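Local coordinates for protein DyP-type peroxidase (PDB 6FSK) that probably uses hydrogen peroxide and a heme b cofactor to oxidise dyes, and also oxidises Mn(II), as a fungal dye-decolorizing peroxidase, at residues P127-I132 and V169-R173; P260-P264 and T445-D449. The protein carries 1 engineered substitution. All blocks are in the same frame, centred on the assembly; numbering follows the deposited sequence.

Overall arrangement
Loops of a large heme protein can pack by quite different means, as the two contacts illustrate. Contact 1 packs a loop apolarly against an outermost strand of the antiparallel sheet, whereas contact 2 joins two surface loops through a side-chain hydrogen bond and waters. They lie on opposite sides of the chain's centre, with centres 44 Å apart and nearest atoms about 31 Å apart. In contact 1 the side chain of Val172 is about 14 Å from the heme; in contact 2 that of Thr445 is about 11 Å from the side chain of His329, the axial ligand.

Contact 1. Residues P127-I132 and V169-R173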
ATOM      1  N   PRO A 127      15.006  -4.921  14.316  1.00 11.78           N
ATOM      2  CA  PRO A 127      15.705  -5.109  13.063  1.00 12.44           C
ATOM      3  C   PRO A 127      15.445  -3.973  12.067  1.00 11.44           C
ATOM      4  O   PRO A 127      16.301  -3.607  11.271  1.00 13.45           O
ATOM      5  CB  PRO A 127      15.189  -6.416  12.537  1.00 13.41           C
ATOM      6  CG  PRO A 127      14.648  -7.108  13.725  1.00 15.23           C
ATOM      7  CD  PRO A 127      14.211  -6.111  14.717  1.00 13.21           C
ATOM      8  N   PHE A 128      14.271  -3.323  12.176  1.00 11.37           N
ATOM      9  CA  PHE A 128      13.976  -2.228  11.240  1.00 11.36           C
ATOM     10  C   PHE A 128      14.583  -0.914  11.604  1.00 12.44           C
ATOM     11  O   PHE A 128      14.498   0.052  10.855  1.00 12.74           O
ATOM     12  CB  PHE A 128      12.422  -2.130  11.023  1.00 11.09           C
ATOM     13  CG  PHE A 128      11.859  -3.301  10.231  1.00 12.06           C
ATOM     14  CD1 PHE A 128      12.052  -3.332   8.834  1.00 11.61           C
ATOM     15  CD2 PHE A 128      11.205  -4.354  10.814  1.00 12.61           C
ATOM     16  CE1 PHE A 128      11.597  -4.414   8.109  1.00 12.21           C
ATOM     17  CE2 PHE A 128      10.723  -5.439  10.067  1.00 13.76           C
ATOM     18  CZ  PHE A 128      10.906  -5.435   8.716  1.00 13.12           C
ATOM     19  N   LEU A 129      15.262  -0.896  12.772  1.00 11.86           N
ATOM     20  CA  LEU A 129      16.052   0.216  13.182  1.00 13.04           C
ATOM     21  C   LEU A 129      17.449   0.079  12.660  1.00 13.21           C
ATOM     22  O   LEU A 129      18.200   1.035  12.710  1.00 16.05           O
ATOM     23  CB  LEU A 129      15.970   0.415  14.707  1.00 12.74           C
ATOM     24  CG  LEU A 129      14.619   0.764  15.245  1.00 15.21           C
ATOM     25  CD1 LEU A 129      14.761   0.932  16.753  1.00 17.87           C
ATOM     26  CD2 LEU A 129      14.128   2.036  14.608  1.00 14.77           C
ATOM     27  N   LYS A 130      17.827  -1.056  12.119  1.00 13.12           N
ATOM     28  CA  LYS A 130      19.140  -1.218  11.481  1.00 15.36           C
ATOM     29  C   LYS A 130      19.136  -0.736  10.083  1.00 14.77           C
ATOM     30  O   LYS A 130      18.083  -0.663   9.434  1.00 15.21           O
ATOM     31  CB  LYS A 130      19.606  -2.658  11.504  1.00 16.55           C
ATOM     32  CG  LYS A 130      19.659  -3.262  12.872  1.00 22.61           C
ATOM     33  CD  LYS A 130      20.361  -4.621  12.904  1.00 29.83           C
ATOM     34  CE  LYS A 130      20.743  -5.000  14.356  1.00 38.56           C
ATOM     35  NZ  LYS A 130      19.605  -4.778  15.362  1.00 47.05           N
ATOM     36  N   ASP A 131      20.299  -0.424   9.534  1.00 15.21           N
ATOM     37  CA  ASP A 131      20.391  -0.099   8.120  1.00 15.66           C
ATOM     38  C   ASP A 131      20.083  -1.370   7.321  1.00 14.84           C
ATOM     39  O   ASP A 131      20.631  -2.470   7.518  1.00 16.85           O
ATOM     40  CB  ASP A 131      21.843   0.302   7.742  1.00 17.56           C
ATOM     41  CG  ASP A 131      22.273   1.702   8.232  1.00 21.44           C
ATOM     42  OD1 ASP A 131      21.580   2.398   8.933  1.00 21.22           O
ATOM     43  OD2 ASP A 131      23.433   2.066   7.843  1.00 25.78           O
ATOM     44  N   ILE A 132      19.148  -1.205   6.393  1.00 12.46           N
ATOM     45  CA  ILE A 132      18.749  -2.273   5.462  1.00 12.20           C
ATOM     46  C   ILE A 132      19.153  -1.798   4.076  1.00 11.46           C
ATOM     47  O   ILE A 132      18.802  -0.673   3.689  1.00 13.28           O
ATOM     48  CB  ILE A 132      17.233  -2.550   5.519  1.00 11.79           C
ATOM     49  CG1 ILE A 132      16.932  -3.127   6.903  1.00 11.65           C
ATOM     50  CG2 ILE A 132      16.819  -3.442   4.375  1.00 12.51           C
ATOM     51  CD1 ILE A 132      15.455  -3.230   7.219  1.00 13.19           C
ATOM     52  N   VAL A 169      19.028  -9.188   7.753  1.00 11.76           N
ATOM     53  CA  VAL A 169      18.634  -8.262   8.796  1.00 12.05           C
ATOM     54  C   VAL A 169      17.444  -8.907   9.534  1.00 12.89           C
ATOM     55  O   VAL A 169      17.410  -8.962  10.769  1.00 12.96           O
ATOM     56  CB  VAL A 169      18.330  -6.841   8.259  1.00 12.40           C
ATOM     57  CG1 VAL A 169      17.769  -6.000   9.407  1.00 13.03           C
ATOM     58  CG2 VAL A 169      19.634  -6.224   7.691  1.00 13.45           C
ATOM     59  N   THR A 170      16.421  -9.248   8.768  1.00 11.10           N
ATOM     60  CA  THR A 170      15.266  -9.927   9.247  1.00 11.47           C
ATOM     61  C   THR A 170      14.455 -10.402   8.083  1.00 10.61           C
ATOM     62  O   THR A 170      14.811 -10.133   6.859  1.00 11.25           O
ATOM     63  CB  THR A 170      14.364  -9.073  10.189  1.00 11.62           C
ATOM     64  OG1 THR A 170      13.443  -9.957  10.860  1.00 13.93           O
ATOM     65  CG2 THR A 170      13.602  -8.014   9.356  1.00 13.01           C
ATOM     66  N   HIS A 171      13.408 -11.184   8.337  1.00 10.79           N
ATOM     67  CA  HIS A 171      12.475 -11.526   7.244  1.00 11.00           C
ATOM     68  C   HIS A 171      11.065 -11.476   7.834  1.00 11.75           C
ATOM     69  O   HIS A 171      10.874 -11.675   9.051  1.00 11.65           O
ATOM     70  CB  HIS A 171      12.759 -12.868   6.521  1.00 12.53           C
ATOM     71  CG  HIS A 171      12.529 -14.095   7.338  1.00 12.73           C
ATOM     72  ND1 HIS A 171      13.497 -14.670   8.135  1.00 16.20           N
ATOM     73  CD2 HIS A 171      11.471 -14.911   7.393  1.00 15.50           C
ATOM     74  CE1 HIS A 171      13.002 -15.760   8.691  1.00 16.91           C
ATOM     75  NE2 HIS A 171      11.809 -15.967   8.198  1.00 15.70           N
ATOM     76  N   VAL A 172      10.094 -11.172   6.998  1.00 10.75           N
ATOM     77  CA  VAL A 172       8.695 -11.218   7.362  1.00 11.71           C
ATOM     78  C   VAL A 172       7.890 -12.069   6.386  1.00 13.49           C
ATOM     79  O   VAL A 172       8.260 -12.189   5.214  1.00 13.20           O
ATOM     80  CB  VAL A 172       8.092  -9.803   7.484  1.00 13.94           C
ATOM     81  CG1 VAL A 172       8.792  -8.931   8.488  1.00 15.44           C
ATOM     82  CG2 VAL A 172       8.058  -9.123   6.146  1.00 14.57           C
ATOM     83  N   ARG A 173       6.822 -12.679   6.863  1.00 12.49           N
ATOM     84  CA  ARG A 173       5.997 -13.517   6.025  1.00 12.98           C
ATOM     85  C   ARG A 173       4.564 -13.012   6.025  1.00 13.90           C
ATOM     86  O   ARG A 173       4.005 -12.724   7.092  1.00 15.50           O
ATOM     87  CB  ARG A 173       6.033 -14.970   6.437  1.00 14.36           C
ATOM     88  CG  ARG A 173       5.453 -15.924   5.379  1.00 15.63           C
ATOM     89  CD  ARG A 173       5.447 -17.351   5.929  1.00 17.51           C
ATOM     90  NE  ARG A 173       4.361 -17.512   6.865  1.00 18.75           N
ATOM     91  CZ  ARG A 173       4.227 -18.495   7.756  1.00 24.52           C
ATOM     92  NH1 ARG A 173       5.115 -19.531   7.822  1.00 27.17           N
ATOM     93  NH2 ARG A 173       3.154 -18.546   8.482  1.00 24.16           N
TER
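Apolar packing of a loop on an edge strand is the essence of this contact: residues 127-132, in the connection between strands 119-122 and 134-140, lie against strand 166-175, outermost in the antiparallel sheet. No hydrogen bond crosses between the segments, which bury 291 Å² together. Val169 makes the largest contribution. Its CG1 is 3.4 Å from Pro127 O, 4.1 Å from Pro127 CB and 3.9 Å from Ile132 CG1, so one methyl group sits between Pro127 and Ile132, while Val169 CG2 reaches Asp131 O at 3.9 Å. A backbone hydrogen bond from Lys130 N to Pro127 O, 3.1 Å, closes a tight turn within the loop.

The strand presents two successive residues to the loop because it is interrupted by a classic beta bulge, in which Val169 and Thr170 both face Phe25 of strand 20-28. Their CB atoms therefore both point toward the loop, and Thr170 CB meets Pro127 CB at 3.6 Å. After the bulge His171 turns away and Val172 again points toward the loop. This sheet belongs to the ferredoxin-like, dimeric alpha+beta barrel architecture of DyP-type peroxidases, and strand 20-28 separates the edge strand from strand 134-140, into which the loop runs. The Phe128 ring completes the packing: its CZ lies 3.8 Å from Thr170 CG2 and 4.1 Å from Val172 CG1, the latter at the ring edge, and the ring packs edge-to-face with Phe25. The CA-to-CB bond of Asp131 points away from the strand, and its carboxylate forms a salt bridge with Arg103.

Contact 2. Residues P260-P264 and T445-D449; sequences PIVLP and TNPND
An Asx turn superimposed on a type I beta turn, in the loop between strands 441-443 and 453-455, packs on extended residues 260-264, part of the loop between helices 249-258 and 268-280. This is structural loop-loop packing. The touching parts run 20° apart, with CA atoms of Ile261 and Asn446 5.9 Å apart and those of Leu263 and Asn448 7.4 Å apart. Asp449 N to Asn446 O (3.1 Å) closes the beta turn, Asn448 N to Asn446 OD1 (2.7 Å) the Asx turn. With chi1 t and chi2 near -50°, Asn446 also directs ND2 to Val262 O (3.1 Å, 161°), so one amide serves both turn and neighbour. Ile261, rotamer mt, places CD1 3.4 Å from Thr445 O and CG2 4.0 Å from Pro447 CD. Leu263 (tt) brings CD1 to 3.7 Å from Pro447 CG. Asn448, chi1 m, sets ND2 3.8 Å from Pro264 CD. Water 1 accepts from Val262 N (3.0 Å) and Asn446 ND2 (3.1 Å); water 2 accepts from Asn448 ND2 (2.9 Å) and donates to Val262 O at 2.7 Å.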
ATOM      1  N   PRO A 260     -22.279   2.858  17.750  1.00 13.91           N
ATOM      2  CA  PRO A 260     -23.198   2.613  16.641  1.00 14.32           C
ATOM      3  C   PRO A 260     -23.810   3.915  16.158  1.00 13.33           C
ATOM      4  O   PRO A 260     -24.179   4.811  16.999  1.00 14.29           O
ATOM      5  CB  PRO A 260     -24.293   1.739  17.238  1.00 16.17           C
ATOM      6  CG  PRO A 260     -24.271   2.067  18.701  1.00 14.28           C
ATOM      7  CD  PRO A 260     -22.767   2.271  19.011  1.00 14.79           C
ATOM      8  N   ILE A 261     -23.968   4.045  14.859  1.00 12.95           N
ATOM      9  CA  ILE A 261     -24.632   5.253  14.309  1.00 13.79           C
ATOM     10  C   ILE A 261     -26.090   5.162  14.697  1.00 16.64           C
ATOM     11  O   ILE A 261     -26.714   4.148  14.408  1.00 15.87           O
ATOM     12  CB  ILE A 261     -24.437   5.380  12.810  1.00 13.43           C
ATOM     13  CG1 ILE A 261     -22.978   5.777  12.572  1.00 13.50           C
ATOM     14  CG2 ILE A 261     -25.410   6.428  12.214  1.00 14.84           C
ATOM     15  CD1 ILE A 261     -22.576   5.463  11.206  1.00 15.49           C
ATOM     16  N   VAL A 262     -26.604   6.218  15.327  1.00 18.51           N
ATOM     17  CA  VAL A 262     -27.986   6.276  15.772  1.00 18.44           C
ATOM     18  C   VAL A 262     -28.727   6.941  14.639  1.00 20.14           C
ATOM     19  O   VAL A 262     -28.433   8.120  14.230  1.00 20.51           O
ATOM     20  CB  VAL A 262     -28.089   7.005  17.113  1.00 23.99           C
ATOM     21  CG1 VAL A 262     -29.562   7.176  17.463  1.00 26.89           C
ATOM     22  CG2 VAL A 262     -27.339   6.214  18.183  1.00 25.91           C
ATOM     23  N   LEU A 263     -29.519   6.116  13.949  1.00 18.31           N
ATOM     24  CA  LEU A 263     -30.231   6.562  12.724  1.00 21.60           C
ATOM     25  C   LEU A 263     -31.609   5.824  12.860  1.00 19.18           C
ATOM     26  O   LEU A 263     -31.663   4.669  13.272  1.00 19.47           O
ATOM     27  CB  LEU A 263     -29.440   6.122  11.491  1.00 24.16           C
ATOM     28  CG  LEU A 263     -29.486   6.854  10.196  1.00 31.05           C
ATOM     29  CD1 LEU A 263     -28.290   6.475   9.334  1.00 32.09           C
ATOM     30  CD2 LEU A 263     -30.748   6.394   9.524  1.00 35.13           C
ATOM     31  N   PRO A 264     -32.727   6.540  12.620  1.00 17.87           N
ATOM     32  CA  PRO A 264     -34.030   5.895  12.744  1.00 18.41           C
ATOM     33  C   PRO A 264     -34.081   4.592  11.997  1.00 16.03           C
ATOM     34  O   PRO A 264     -33.768   4.479  10.785  1.00 19.44           O
ATOM     35  CB  PRO A 264     -34.986   6.930  12.100  1.00 16.32           C
ATOM     36  CG  PRO A 264     -34.302   8.278  12.344  1.00 16.92           C
ATOM     37  CD  PRO A 264     -32.836   7.920  12.121  1.00 16.76           C
ATOM     38  N   THR A 445     -19.390  11.057  10.311  1.00 11.89           N
ATOM     39  CA  THR A 445     -19.797   9.671  10.269  1.00 11.82           C
ATOM     40  C   THR A 445     -21.328   9.467  10.440  1.00 13.26           C
ATOM     41  O   THR A 445     -21.820   8.500   9.922  1.00 11.30           O
ATOM     42  CB  THR A 445     -18.992   8.789  11.224  1.00 12.57           C
ATOM     43  OG1 THR A 445     -19.246   9.117  12.587  1.00 13.94           O
ATOM     44  CG2 THR A 445     -17.461   8.834  10.896  1.00 12.54           C
ATOM     45  N   ASN A 446     -22.067  10.315  11.163  1.00 12.28           N
ATOM     46  CA  ASN A 446     -23.507  10.157  11.286  1.00 12.79           C
ATOM     47  C   ASN A 446     -24.141  10.973  10.123  1.00 13.22           C
ATOM     48  O   ASN A 446     -23.956  12.205  10.064  1.00 14.16           O
ATOM     49  CB  ASN A 446     -24.019  10.696  12.572  1.00 13.90           C
ATOM     50  CG  ASN A 446     -25.530  10.433  12.707  1.00 15.69           C
ATOM     51  OD1 ASN A 446     -26.336  10.708  11.828  1.00 18.99           O
ATOM     52  ND2 ASN A 446     -25.870   9.727  13.764  1.00 20.05           N
ATOM     53  N   PRO A 447     -24.825  10.337   9.184  1.00 12.97           N
ATOM     54  CA  PRO A 447     -25.379  11.059   8.024  1.00 14.25           C
ATOM     55  C   PRO A 447     -26.344  12.152   8.399  1.00 16.11           C
ATOM     56  O   PRO A 447     -26.506  13.131   7.652  1.00 15.49           O
ATOM     57  CB  PRO A 447     -26.125   9.972   7.231  1.00 16.72           C
ATOM     58  CG  PRO A 447     -25.747   8.700   7.840  1.00 18.12           C
ATOM     59  CD  PRO A 447     -25.043   8.886   9.097  1.00 15.22           C
ATOM     60  N   ASN A 448     -26.992  12.010   9.536  1.00 16.45           N
ATOM     61  CA  ASN A 448     -27.954  13.050   9.961  1.00 16.42           C
ATOM     62  C   ASN A 448     -27.362  14.187  10.743  1.00 19.78           C
ATOM     63  O   ASN A 448     -28.029  15.210  10.942  1.00 22.49           O
ATOM     64  CB  ASN A 448     -29.111  12.424  10.764  1.00 17.64           C
ATOM     65  CG  ASN A 448     -30.044  11.628   9.907  1.00 20.42           C
ATOM     66  OD1 ASN A 448     -30.224  11.952   8.736  1.00 21.41           O
ATOM     67  ND2 ASN A 448     -30.643  10.578  10.480  1.00 18.53           N
ATOM     68  N   ASP A 449     -26.124  14.065  11.228  1.00 15.47           N
ATOM     69  CA  ASP A 449     -25.520  15.092  12.091  1.00 17.19           C
ATOM     70  C   ASP A 449     -24.012  15.163  11.706  1.00 16.46           C
ATOM     71  O   ASP A 449     -23.156  14.684  12.460  1.00 16.74           O
ATOM     72  CB  ASP A 449     -25.754  14.572  13.504  1.00 19.31           C
ATOM     73  CG  ASP A 449     -25.286  15.492  14.589  1.00 24.78           C
ATOM     74  OD1 ASP A 449     -25.151  16.705  14.330  1.00 27.50           O
ATOM     75  OD2 ASP A 449     -24.977  14.921  15.704  1.00 27.73           O
TER
HETATM   76  O   HOH W   1     -24.433   8.140  16.057  1.00 19.60           O
HETATM   77  O   HOH W   2     -29.978  10.203  13.324  1.00 31.64           O